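Local coordinates for protein octaprenyl Pyrophosphate Synthase (Helicobacter pylori, PDB 3TC1) that probably builds the octaprenyl pyrophosphate chain by successive condensation of isopentenyl pyrophosphate onto an allylic pyrophosphate, as all-helical polyprenyl synthetases do, at residues L227-L232 against G242-Y247. Numbering follows the deposited sequence.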
ATOM      1  N   LEU B 227       5.206 -15.107 -22.301  1.00 13.09           N
ATOM      2  CA  LEU B 227       4.740 -15.569 -23.612  1.00 12.09           C
ATOM      3  C   LEU B 227       5.771 -16.349 -24.436  1.00 13.42           C
ATOM      4  O   LEU B 227       5.462 -17.410 -24.965  1.00 12.54           O
ATOM      5  CB  LEU B 227       4.196 -14.389 -24.434  1.00 11.53           C
ATOM      6  CG  LEU B 227       3.409 -14.791 -25.691  1.00 14.59           C
ATOM      7  CD1 LEU B 227       2.320 -15.798 -25.319  1.00 13.76           C
ATOM      8  CD2 LEU B 227       2.798 -13.555 -26.342  1.00 14.26           C
ATOM      9  N   PRO B 228       7.006 -15.829 -24.569  1.00 11.45           N
ATOM     10  CA  PRO B 228       7.997 -16.574 -25.352  1.00 13.11           C
ATOM     11  C   PRO B 228       8.131 -18.025 -24.879  1.00 13.08           C
ATOM     12  O   PRO B 228       8.189 -18.947 -25.687  1.00 13.21           O
ATOM     13  CB  PRO B 228       9.281 -15.781 -25.123  1.00 15.99           C
ATOM     14  CG  PRO B 228       8.779 -14.377 -24.962  1.00 16.54           C
ATOM     15  CD  PRO B 228       7.568 -14.561 -24.077  1.00 13.54           C
ATOM     16  N   TYR B 229       8.182 -18.216 -23.563  1.00 12.98           N
ATOM     17  CA  TYR B 229       8.325 -19.550 -22.981  1.00 12.68           C
ATOM     18  C   TYR B 229       7.075 -20.392 -23.185  1.00 13.66           C
ATOM     19  O   TYR B 229       7.158 -21.602 -23.394  1.00 14.64           O
ATOM     20  CB  TYR B 229       8.655 -19.424 -21.488  1.00 12.80           C
ATOM     21  CG  TYR B 229      10.030 -18.838 -21.249  1.00 14.68           C
ATOM     22  CD1 TYR B 229      11.167 -19.651 -21.246  1.00 14.93           C
ATOM     23  CD2 TYR B 229      10.202 -17.464 -21.077  1.00 10.26           C
ATOM     24  CE1 TYR B 229      12.442 -19.109 -21.076  1.00 13.58           C
ATOM     25  CE2 TYR B 229      11.477 -16.911 -20.910  1.00 14.27           C
ATOM     26  CZ  TYR B 229      12.588 -17.739 -20.910  1.00 12.88           C
ATOM     27  OH  TYR B 229      13.842 -17.198 -20.730  1.00 12.40           O
ATOM     28  N   LEU B 230       5.913 -19.747 -23.122  1.00 13.52           N
ATOM     29  CA  LEU B 230       4.649 -20.439 -23.328  1.00 14.39           C
ATOM     30  C   LEU B 230       4.550 -20.932 -24.776  1.00 14.67           C
ATOM     31  O   LEU B 230       4.218 -22.089 -25.027  1.00 13.19           O
ATOM     32  CB  LEU B 230       3.484 -19.494 -23.013  1.00 12.97           C
ATOM     33  CG  LEU B 230       3.358 -19.177 -21.517  1.00  9.76           C
ATOM     34  CD1 LEU B 230       2.547 -17.909 -21.300  1.00 12.81           C
ATOM     35  CD2 LEU B 230       2.720 -20.384 -20.821  1.00 11.38           C
ATOM     36  N   LEU B 231       4.839 -20.045 -25.722  1.00 15.62           N
ATOM     37  CA  LEU B 231       4.782 -20.404 -27.139  1.00 15.78           C
ATOM     38  C   LEU B 231       5.831 -21.465 -27.474  1.00 15.80           C
ATOM     39  O   LEU B 231       5.574 -22.378 -28.259  1.00 15.64           O
ATOM     40  CB  LEU B 231       4.985 -19.157 -28.007  1.00 16.85           C
ATOM     41  CG  LEU B 231       3.894 -18.082 -27.903  1.00 14.98           C
ATOM     42  CD1 LEU B 231       4.250 -16.891 -28.776  1.00 14.45           C
ATOM     43  CD2 LEU B 231       2.553 -18.673 -28.331  1.00 17.11           C
ATOM     44  N   LEU B 232       7.014 -21.343 -26.879  1.00 13.41           N
ATOM     45  CA  LEU B 232       8.080 -22.319 -27.111  1.00 14.16           C
ATOM     46  C   LEU B 232       7.658 -23.691 -26.598  1.00 12.69           C
ATOM     47  O   LEU B 232       7.779 -24.693 -27.299  1.00 13.47           O
ATOM     48  CB  LEU B 232       9.374 -21.899 -26.397  1.00 11.23           C
ATOM     49  CG  LEU B 232      10.518 -22.921 -26.527  1.00 14.00           C
ATOM     50  CD1 LEU B 232      10.911 -23.067 -28.003  1.00 12.68           C
ATOM     51  CD2 LEU B 232      11.718 -22.478 -25.702  1.00 11.47           C
ATOM     52  N   GLY B 242      11.030 -31.313 -21.048  1.00 16.16           N
ATOM     53  CA  GLY B 242      11.593 -31.713 -19.768  1.00 15.00           C
ATOM     54  C   GLY B 242      12.738 -30.791 -19.380  1.00 15.72           C
ATOM     55  O   GLY B 242      12.847 -30.356 -18.229  1.00 13.40           O
ATOM     56  N   LEU B 243      13.597 -30.482 -20.346  1.00 16.70           N
ATOM     57  CA  LEU B 243      14.729 -29.602 -20.088  1.00 16.84           C
ATOM     58  C   LEU B 243      14.275 -28.193 -19.708  1.00 16.04           C
ATOM     59  O   LEU B 243      14.772 -27.613 -18.742  1.00 14.45           O
ATOM     60  CB  LEU B 243      15.647 -29.524 -21.314  1.00 17.28           C
ATOM     61  CG  LEU B 243      16.463 -30.767 -21.689  1.00 20.02           C
ATOM     62  CD1 LEU B 243      17.338 -30.458 -22.911  1.00 19.69           C
ATOM     63  CD2 LEU B 243      17.331 -31.184 -20.510  1.00 21.44           C
ATOM     64  N   LEU B 244      13.338 -27.639 -20.471  1.00 15.50           N
ATOM     65  CA  LEU B 244      12.849 -26.296 -20.181  1.00 15.31           C
ATOM     66  C   LEU B 244      12.310 -26.235 -18.758  1.00 15.78           C
ATOM     67  O   LEU B 244      12.637 -25.318 -18.006  1.00 17.62           O
ATOM     68  CB  LEU B 244      11.758 -25.886 -21.173  1.00 12.64           C
ATOM     69  CG  LEU B 244      11.213 -24.469 -20.973  1.00 12.24           C
ATOM     70  CD1 LEU B 244      12.334 -23.452 -21.149  1.00 11.58           C
ATOM     71  CD2 LEU B 244      10.090 -24.212 -21.977  1.00 14.00           C
ATOM     72  N   ILE B 245      11.491 -27.216 -18.386  1.00 16.11           N
ATOM     73  CA  ILE B 245      10.935 -27.247 -17.041  1.00 17.35           C
ATOM     74  C   ILE B 245      12.047 -27.335 -15.991  1.00 17.31           C
ATOM     75  O   ILE B 245      11.994 -26.668 -14.957  1.00 14.83           O
ATOM     76  CB  ILE B 245       9.955 -28.431 -16.864  1.00 18.09           C
ATOM     77  CG1 ILE B 245       8.709 -28.199 -17.725  1.00 19.25           C
ATOM     78  CG2 ILE B 245       9.560 -28.569 -15.389  1.00 18.83           C
ATOM     79  CD1 ILE B 245       7.687 -29.317 -17.661  1.00 21.42           C
ATOM     80  N   SER B 246      13.065 -28.144 -16.267  1.00 18.50           N
ATOM     81  CA  SER B 246      14.181 -28.299 -15.342  1.00 17.77           C
ATOM     82  C   SER B 246      14.967 -26.993 -15.208  1.00 18.74           C
ATOM     83  O   SER B 246      15.657 -26.779 -14.213  1.00 18.16           O
ATOM     84  CB  SER B 246      15.127 -29.396 -15.825  1.00 16.44           C
ATOM     85  OG  SER B 246      15.937 -28.917 -16.888  1.00 15.53           O
ATOM     86  N   TYR B 247      14.880 -26.123 -16.210  1.00 15.55           N
ATOM     87  CA  TYR B 247      15.604 -24.860 -16.139  1.00 15.23           C
ATOM     88  C   TYR B 247      14.810 -23.771 -15.422  1.00 15.88           C
ATOM     89  O   TYR B 247      15.308 -22.665 -15.220  1.00 13.39           O
ATOM     90  CB  TYR B 247      16.000 -24.377 -17.540  1.00 12.78           C
ATOM     91  CG  TYR B 247      16.963 -25.301 -18.254  1.00 16.62           C
ATOM     92  CD1 TYR B 247      17.810 -26.152 -17.534  1.00 15.06           C
ATOM     93  CD2 TYR B 247      17.043 -25.318 -19.650  1.00 16.19           C
ATOM     94  CE1 TYR B 247      18.712 -26.998 -18.185  1.00 15.65           C
ATOM     95  CE2 TYR B 247      17.942 -26.156 -20.308  1.00 16.25           C
ATOM     96  CZ  TYR B 247      18.771 -26.994 -19.571  1.00 18.00           C
ATOM     97  OH  TYR B 247      19.652 -27.837 -20.220  1.00 19.38           O
TER
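Leu244 reaches from helix 238-246 toward Tyr229 and Leu232, which lie one turn apart on helix 227-233. Its CB heads for the other helix. CG lies anti to the backbone N (chi1 -178°), which sets the fork with both methyls within contact distance of helix 227-233. From the fork, CD1 goes to the tyrosine and stops 4.0 Å from Tyr229 CD1, at the edge of the ring and in its plane rather than over a face. The second methyl, CD2, sits 4.2 Å from the backbone O of Tyr229 and, more loosely, 4.4 Å from Leu232 CD2.

The contact joins two consecutive short helices of the all-helical polyprenyl synthetase fold, its centre about 24 Å from that of the chain. Phe220 stacks on Tyr229, and Phe263 of helix 253-265 meets it edge-to-face. Leu244 also touches Phe220 and Leu236, so the same apolar cluster takes in the loops before and after helix 227-233. A bound magnesium ion lies about 10 Å from the tyrosine side chain, too far for direct coordination.

No hydrogen bond joins the two segments, which bury just 124 Å² between them. Their direct contact is apolar and rests on one leucine, so shape and burial hold it, not directional bonds.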